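Probable AP endonuclease (African swine fever virus, PDB 6KI3) probably cleaves DNA on the 5' side of apurinic or apyrimidinic sites during repair, using three zinc ions, and probably also proofreads 3' ends as an exonuclease. Local coordinates at residues A[28-33]-A[67-72]; A[32-37]-A[74-79]; A[252-257]-A[293-298]. One frame throughout, in Å; residues are numbered along the deposited sequence.

Contact 1 of 3, residues A[28-33]-A[67-72]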
# COMPACT_ATOMS: atom_id res chain seq x y z
N ASN A 28 7.10 13.58 13.61
CA ASN A 28 6.56 14.93 13.48
C ASN A 28 5.62 15.05 12.29
O ASN A 28 4.57 15.68 12.38
CB ASN A 28 7.71 15.94 13.36
CG ASN A 28 7.24 17.32 12.95
OD1 ASN A 28 7.27 17.67 11.77
ND2 ASN A 28 6.80 18.12 13.92
N SER A 29 6.00 14.44 11.16
CA SER A 29 5.14 14.47 9.98
C SER A 29 3.82 13.74 10.24
O SER A 29 2.75 14.22 9.84
CB SER A 29 5.86 13.86 8.78
OG SER A 29 6.18 12.50 9.02
N ILE A 30 3.89 12.59 10.90
CA ILE A 30 2.67 11.85 11.23
C ILE A 30 1.81 12.64 12.20
O ILE A 30 0.57 12.62 12.12
CB ILE A 30 3.04 10.46 11.78
CG1 ILE A 30 3.61 9.59 10.67
CG2 ILE A 30 1.83 9.79 12.43
CD1 ILE A 30 4.07 8.23 11.13
N ALA A 31 2.44 13.37 13.12
CA ALA A 31 1.68 14.22 14.05
C ALA A 31 0.88 15.27 13.29
O ALA A 31 -0.30 15.48 13.56
CB ALA A 31 2.63 14.88 15.05
N ASN A 32 1.52 15.95 12.33
CA ASN A 32 0.80 16.92 11.52
C ASN A 32 -0.24 16.24 10.64
O ASN A 32 -1.32 16.79 10.40
CB ASN A 32 1.79 17.72 10.66
CG ASN A 32 2.82 18.45 11.49
OD1 ASN A 32 2.60 18.72 12.67
ND2 ASN A 32 3.95 18.78 10.88
N TYR A 33 0.06 15.03 10.16
CA TYR A 33 -0.88 14.29 9.33
C TYR A 33 -2.09 13.83 10.14
O TYR A 33 -3.20 13.74 9.60
CB TYR A 33 -0.16 13.10 8.69
CG TYR A 33 -1.03 11.93 8.29
CD1 TYR A 33 -1.66 11.90 7.05
CD2 TYR A 33 -1.19 10.85 9.14
CE1 TYR A 33 -2.44 10.82 6.68
CE2 TYR A 33 -1.97 9.77 8.78
CZ TYR A 33 -2.59 9.76 7.55
OH TYR A 33 -3.37 8.68 7.19
N VAL A 67 11.99 6.01 18.75
CA VAL A 67 11.35 5.96 20.06
C VAL A 67 10.03 6.73 20.05
O VAL A 67 9.02 6.27 20.58
CB VAL A 67 12.31 6.48 21.15
CG1 VAL A 67 11.62 6.49 22.51
CG2 VAL A 67 13.57 5.63 21.19
N GLU A 68 10.03 7.92 19.45
CA GLU A 68 8.81 8.72 19.40
C GLU A 68 7.76 8.09 18.49
O GLU A 68 6.56 8.21 18.76
CB GLU A 68 9.12 10.14 18.95
CG GLU A 68 10.01 10.92 19.92
CD GLU A 68 9.38 11.06 21.29
OE1 GLU A 68 8.29 11.67 21.38
OE2 GLU A 68 9.97 10.57 22.27
N LEU A 69 8.19 7.42 17.41
CA LEU A 69 7.23 6.82 16.49
C LEU A 69 6.43 5.71 17.17
O LEU A 69 5.23 5.57 16.93
CB LEU A 69 7.95 6.28 15.26
CG LEU A 69 7.07 5.62 14.20
CD1 LEU A 69 5.96 6.56 13.76
CD2 LEU A 69 7.91 5.18 13.01
N LEU A 70 7.09 4.92 18.02
CA LEU A 70 6.38 3.87 18.75
C LEU A 70 5.34 4.46 19.70
O LEU A 70 4.21 3.96 19.79
CB LEU A 70 7.37 2.99 19.51
CG LEU A 70 6.75 1.86 20.33
CD1 LEU A 70 6.11 0.83 19.42
CD2 LEU A 70 7.79 1.22 21.24
N LYS A 71 5.71 5.52 20.42
CA LYS A 71 4.76 6.18 21.30
C LYS A 71 3.61 6.79 20.51
O LYS A 71 2.44 6.70 20.93
CB LYS A 71 5.47 7.26 22.12
CG LYS A 71 6.50 6.72 23.10
CD LYS A 71 7.51 7.79 23.49
CE LYS A 71 6.82 9.04 24.03
NZ LYS A 71 7.79 10.13 24.30
N MET A 72 3.91 7.41 19.37
CA MET A 72 2.86 7.99 18.53
C MET A 72 1.91 6.92 18.02
O MET A 72 0.69 7.11 18.02
CB MET A 72 3.49 8.74 17.36
CG MET A 72 2.50 9.21 16.31
SD MET A 72 1.48 10.58 16.88
CE MET A 72 2.72 11.84 17.11

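Contact 2 of 3, residues A[32-37]-A[74-79]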
# COMPACT_ATOMS: atom_id res chain seq x y z
N ASN A 32 1.52 15.95 12.33
CA ASN A 32 0.80 16.92 11.52
C ASN A 32 -0.24 16.24 10.64
O ASN A 32 -1.32 16.79 10.40
CB ASN A 32 1.79 17.72 10.66
CG ASN A 32 2.82 18.45 11.49
OD1 ASN A 32 2.60 18.72 12.67
ND2 ASN A 32 3.95 18.78 10.88
N TYR A 33 0.06 15.03 10.16
CA TYR A 33 -0.88 14.29 9.33
C TYR A 33 -2.09 13.83 10.14
O TYR A 33 -3.20 13.74 9.60
CB TYR A 33 -0.16 13.10 8.69
CG TYR A 33 -1.03 11.93 8.29
CD1 TYR A 33 -1.66 11.90 7.05
CD2 TYR A 33 -1.19 10.85 9.14
CE1 TYR A 33 -2.44 10.82 6.68
CE2 TYR A 33 -1.97 9.77 8.78
CZ TYR A 33 -2.59 9.76 7.55
OH TYR A 33 -3.37 8.68 7.19
N VAL A 34 -1.91 13.54 11.43
CA VAL A 34 -3.04 13.20 12.28
C VAL A 34 -3.86 14.44 12.60
O VAL A 34 -5.09 14.39 12.66
CB VAL A 34 -2.55 12.48 13.56
CG1 VAL A 34 -3.63 12.49 14.63
CG2 VAL A 34 -2.13 11.06 13.23
N ALA A 35 -3.18 15.58 12.81
CA ALA A 35 -3.90 16.83 13.02
C ALA A 35 -4.75 17.19 11.82
O ALA A 35 -5.91 17.62 11.96
CB ALA A 35 -2.91 17.95 13.33
N PHE A 36 -4.21 17.02 10.61
CA PHE A 36 -4.97 17.27 9.40
C PHE A 36 -6.21 16.38 9.32
O PHE A 36 -7.24 16.79 8.77
CB PHE A 36 -4.08 17.07 8.17
CG PHE A 36 -4.82 17.14 6.86
CD1 PHE A 36 -5.14 18.36 6.30
CD2 PHE A 36 -5.17 15.98 6.19
CE1 PHE A 36 -5.82 18.43 5.09
CE2 PHE A 36 -5.84 16.04 4.98
CZ PHE A 36 -6.16 17.27 4.44
N GLY A 37 -6.13 15.17 9.87
CA GLY A 37 -7.28 14.28 9.84
C GLY A 37 -8.40 14.75 10.75
O GLY A 37 -9.58 14.62 10.42
N VAL A 74 1.21 3.97 19.34
CA VAL A 74 0.40 3.43 20.43
C VAL A 74 -0.64 4.44 20.88
O VAL A 74 -1.81 4.10 21.10
CB VAL A 74 1.30 2.97 21.59
CG1 VAL A 74 0.45 2.56 22.78
CG2 VAL A 74 2.20 1.83 21.15
N LYS A 75 -0.24 5.71 21.02
CA LYS A 75 -1.14 6.73 21.56
C LYS A 75 -2.40 6.86 20.72
O LYS A 75 -3.52 6.83 21.25
CB LYS A 75 -0.41 8.08 21.63
CG LYS A 75 -1.31 9.26 21.95
CD LYS A 75 -0.56 10.57 21.81
CE LYS A 75 -1.46 11.76 22.13
N HIS A 76 -2.25 6.99 19.40
CA HIS A 76 -3.39 7.13 18.50
C HIS A 76 -3.87 5.80 17.94
O HIS A 76 -4.86 5.78 17.21
CB HIS A 76 -3.04 8.08 17.35
CG HIS A 76 -2.82 9.49 17.78
ND1 HIS A 76 -3.85 10.40 17.88
CD2 HIS A 76 -1.70 10.15 18.15
CE1 HIS A 76 -3.37 11.57 18.28
NE2 HIS A 76 -2.07 11.44 18.45
N ASN A 77 -3.19 4.70 18.28
CA ASN A 77 -3.56 3.36 17.79
C ASN A 77 -3.60 3.33 16.26
O ASN A 77 -4.59 2.95 15.65
CB ASN A 77 -4.90 2.92 18.39
CG ASN A 77 -5.20 1.47 18.12
OD1 ASN A 77 -4.31 0.62 18.13
ND2 ASN A 77 -6.46 1.17 17.84
N LEU A 78 -2.49 3.74 15.65
CA LEU A 78 -2.40 3.83 14.20
C LEU A 78 -1.88 2.53 13.62
O LEU A 78 -0.97 1.90 14.16
CB LEU A 78 -1.47 4.98 13.79
CG LEU A 78 -2.08 6.38 13.75
CD1 LEU A 78 -1.00 7.42 13.50
CD2 LEU A 78 -3.15 6.46 12.67
N TRP A 79 -2.48 2.12 12.50
CA TRP A 79 -1.97 0.98 11.72
C TRP A 79 -1.04 1.55 10.66
O TRP A 79 -1.48 2.00 9.61
CB TRP A 79 -3.12 0.19 11.10
CG TRP A 79 -2.70 -1.14 10.57
CD1 TRP A 79 -2.80 -2.34 11.21
CD2 TRP A 79 -2.12 -1.42 9.29
NE1 TRP A 79 -2.31 -3.35 10.41
CE2 TRP A 79 -1.89 -2.81 9.22
CE3 TRP A 79 -1.77 -0.63 8.19
CZ2 TRP A 79 -1.32 -3.42 8.11
CZ3 TRP A 79 -1.21 -1.24 7.08
CH2 TRP A 79 -0.99 -2.62 7.05

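Contact 3 of 3, residues A[252-257]-A[293-298]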
# COMPACT_ATOMS: atom_id res chain seq x y z
N HIS A 252 -20.61 11.46 -10.53
CA HIS A 252 -22.01 11.79 -10.29
C HIS A 252 -22.68 10.73 -9.43
O HIS A 252 -23.43 11.06 -8.50
CB HIS A 252 -22.74 11.95 -11.62
CG HIS A 252 -22.00 12.76 -12.63
ND1 HIS A 252 -21.95 12.43 -13.96
CD2 HIS A 252 -21.28 13.90 -12.50
CE1 HIS A 252 -21.23 13.32 -14.61
NE2 HIS A 252 -20.81 14.23 -13.75
N LYS A 253 -22.43 9.46 -9.72
CA LYS A 253 -23.01 8.33 -8.99
C LYS A 253 -21.86 7.48 -8.47
O LYS A 253 -21.43 6.52 -9.12
CB LYS A 253 -23.95 7.53 -9.89
N ILE A 254 -21.35 7.83 -7.29
CA ILE A 254 -20.15 7.19 -6.76
C ILE A 254 -20.41 5.78 -6.24
O ILE A 254 -19.45 5.01 -6.07
CB ILE A 254 -19.53 8.06 -5.66
CG1 ILE A 254 -20.55 8.34 -4.56
CG2 ILE A 254 -18.99 9.36 -6.24
CD1 ILE A 254 -20.05 9.27 -3.48
N LYS A 255 -21.66 5.41 -5.99
CA LYS A 255 -21.97 4.08 -5.48
C LYS A 255 -22.18 3.05 -6.59
O LYS A 255 -22.44 1.88 -6.29
CB LYS A 255 -23.21 4.13 -4.58
CG LYS A 255 -22.97 4.89 -3.28
CD LYS A 255 -24.20 4.91 -2.39
CE LYS A 255 -24.56 3.51 -1.91
NZ LYS A 255 -25.55 3.55 -0.80
N GLN A 256 -22.06 3.45 -7.86
CA GLN A 256 -21.99 2.52 -8.97
C GLN A 256 -20.57 2.37 -9.51
O GLN A 256 -20.36 1.61 -10.46
CB GLN A 256 -22.93 2.94 -10.10
CG GLN A 256 -24.39 2.60 -9.85
CD GLN A 256 -25.13 3.69 -9.10
OE1 GLN A 256 -25.42 4.75 -9.65
NE2 GLN A 256 -25.43 3.43 -7.83
N SER A 257 -19.61 3.08 -8.92
CA SER A 257 -18.22 2.96 -9.34
C SER A 257 -17.62 1.65 -8.83
O SER A 257 -18.17 0.98 -7.95
CB SER A 257 -17.40 4.14 -8.81
OG SER A 257 -17.39 4.16 -7.40
N PHE A 293 -11.33 12.17 0.99
CA PHE A 293 -11.75 11.57 2.26
C PHE A 293 -13.18 11.96 2.63
O PHE A 293 -13.85 11.19 3.33
CB PHE A 293 -10.78 11.95 3.37
CG PHE A 293 -9.48 11.20 3.32
CD1 PHE A 293 -9.44 9.84 3.60
CD2 PHE A 293 -8.30 11.84 2.99
CE1 PHE A 293 -8.25 9.14 3.55
CE2 PHE A 293 -7.11 11.15 2.94
CZ PHE A 293 -7.08 9.80 3.22
N THR A 294 -13.66 13.12 2.18
CA THR A 294 -15.08 13.43 2.35
C THR A 294 -15.94 12.52 1.48
O THR A 294 -17.01 12.08 1.90
CB THR A 294 -15.35 14.90 2.03
OG1 THR A 294 -14.73 15.25 0.79
CG2 THR A 294 -14.81 15.80 3.14
N THR A 295 -15.49 12.25 0.25
CA THR A 295 -16.18 11.28 -0.60
C THR A 295 -16.12 9.89 0.01
O THR A 295 -17.10 9.14 -0.02
CB THR A 295 -15.57 11.28 -2.00
OG1 THR A 295 -15.69 12.59 -2.57
CG2 THR A 295 -16.29 10.28 -2.90
N LEU A 296 -14.97 9.52 0.58
CA LEU A 296 -14.87 8.25 1.30
C LEU A 296 -15.82 8.23 2.49
O LEU A 296 -16.48 7.22 2.75
CB LEU A 296 -13.43 8.01 1.75
CG LEU A 296 -12.51 7.31 0.76
CD1 LEU A 296 -11.07 7.35 1.25
CD2 LEU A 296 -12.96 5.87 0.55
N LYS A 297 -15.90 9.34 3.23
CA LYS A 297 -16.81 9.41 4.37
C LYS A 297 -18.27 9.26 3.92
O LYS A 297 -19.09 8.73 4.68
CB LYS A 297 -16.61 10.72 5.12
CG LYS A 297 -17.39 10.83 6.42
CD LYS A 297 -17.00 12.07 7.20
CE LYS A 297 -17.13 13.33 6.34
NZ LYS A 297 -16.75 14.55 7.10
N SER A 298 -18.59 9.71 2.71
CA SER A 298 -19.94 9.51 2.18
C SER A 298 -20.23 8.03 1.98
O SER A 298 -21.30 7.54 2.35
CB SER A 298 -20.10 10.27 0.87
OG SER A 298 -19.51 11.56 0.94

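Contact 1 of 3, residues A[28-33]-A[67-72]
Ile30 and Ala31 on one helix meet Leu69 and Met72 on the next, and everything that crosses between 28-33 and 67-72 is apolar. The closest approach is between two methyls: Ile30 CD1 lies 3.6 Å from Leu69 CD1, with the two side chains meeting at about a right angle. The other branch of the isoleucine works separately. Ile30 CG2, held anti to the backbone N by a chi1 of -70°, sits 4.0 Å from Met72 CG, and here the two side chains run past each other in opposite directions. One isoleucine thus serves both partners, one with each arm. Met72 also has two partners, but along a single chain: CG faces Ile30 and the end reaches Ala31. The methionine is bent at both of its later torsions, which swings the terminal methyl over to the first helix, where Met72 CE comes 3.7 Å from Ala31 CB and also packs near Ala31 CA.

A salt bridge lies within helix 63-76 and does not cross the contact. Lys71 NZ is 3.0 Å from Glu68 OE2, one turn back, on the syn side of the carboxylate and somewhat out of its plane; its second bond, to OE1, is weak.

The segment axes approach to 10.5 Å at an angle of 27°, with both helices running the same way, as expected of consecutive outer helices in a TIM barrel. Glu68, Leu69 and Met72 also touch Thr27, so the seam extends toward the start of helix 25-39. Inward, Ile30 rests on Val49 of strand 46-49, the strand that lies between these two helices in the chain, and Tyr33 packs on Ala47 of the same strand.

Contact 2 of 3, residues A[32-37]-A[74-79]
Tyr33 OH is gripped twice, by hydrogen bonds to Ser46 O and to Ala9 N, and this tethers the inner side of helix 25-39 to the barrel wall while the next residue, Val34, reaches across to His76 and Leu78. The tyrosine ring is further held by stacking on Phe44. Its own approach to 74-79 is only peripheral; the crossing itself rests on Val34.

The two methyls of Val34 have different tasks. Val34 CG1 lies over a face of the imidazole in a CH-pi contact, 4.0 Å from the centroid of the His76 ring and 24° off the ring normal. The methyl is displaced toward the rim, and the ring atom nearest to Val34 CG1 is His76 CE1, at 3.8 Å. Valine and histidine come at each other from opposite directions. A chi1 of 163° puts CG1 anti to the backbone N of Val34 and turns CG2 elsewhere, to Leu78, where Val34 CG2 sits 3.8 Å from Leu78 CD1. This second pair is purely apolar, the side chains sliding past one another. Exposed His76 thus borders the contact on its outer side, whereas Leu78 is buried.

Between those two residues the chain changes direction. Asn77, with phi at 57°, is the C-prime residue of a Schellman motif: Leu78 N turns back to Ile73 O, and Asn77 N makes a weak 3.2 Å bond to Val74 O. Trp79 then pairs through its backbone with Lys45 and Ala47, beginning strand 79-83 alongside strand 46-49. With helix 25-39 packed beside it as the neighbouring helix of the outer layer, helix 63-76 and its Schellman turn complete the right-handed beta-alpha-beta crossover from strand 46-49 to strand 79-83, as in a TIM barrel.

Contact 3 of 3, residues A[252-257]-A[293-298]
On the outer helical layer of the TIM barrel, Ile254, in the loop leading into helix 258-269, packs against Thr295 and Ser298 of the C-terminal helix 282-300. It is a small surface contact, with 92 Å² buried in all, and no hydrogen bond crosses it. The end of the isoleucine carries it: Ile254 CD1 lies 3.9 Å from Thr295 CG2, where the two side chains meet at a slant, while Ser298 CB stands at the margin. A chi1 of 55° sets CG1 between the backbone N and the carbonyl carbon, and the chain is extended beyond it, which projects the delta methyl onto the helix. Leu299 and Phe242 also pack on this side chain.

Thr295 divides its two branches between different jobs. The methyl is turned to Ile254, whereas OG1 bonds back to Ala291 O in the preceding turn of its own helix.

Behind the isoleucine the loop is folded tightly on itself. Ser257 occupies the N-cap position of helix 258-269; its hydroxyl donates to Ile254 O at 2.6 Å from OG, and OG has a weak bond with Tyr260 N in the first turn. The same oxygen thus ties the helix start to the carbonyl of the very residue that reaches across.

A serine hydroxyl also turns back to a main-chain oxygen on the helix, here within a regular turn. Ser298 OG donates to Thr294 O at 2.7 Å, and that carbonyl also takes the ordinary helical bond from Ser298 N, the two donors arriving from opposite faces of its plane.

Overall arrangement
Contacts 1 and 2 are successive parts of one seam: their centres are 8 Å apart, both join helix 25-39 to helix 63-76, contact 2 reaching into the turn after it, and they meet where Ile30 CG2 packs on Leu78 CD1. Contact 3 comes later in the chain, about 30 Å from contact 1 and 24 Å from contact 2, centre to centre. The last helix, 282-300, also touches Phe36, so it and helix 25-39 are neighbours where the ring of helices closes. All three contacts lie in the outer layer, away from the zinc ions: contacts 1 and 2 join neighbouring helices side by side, and contact 3 sets the loop before helix 258-269 against helix 282-300.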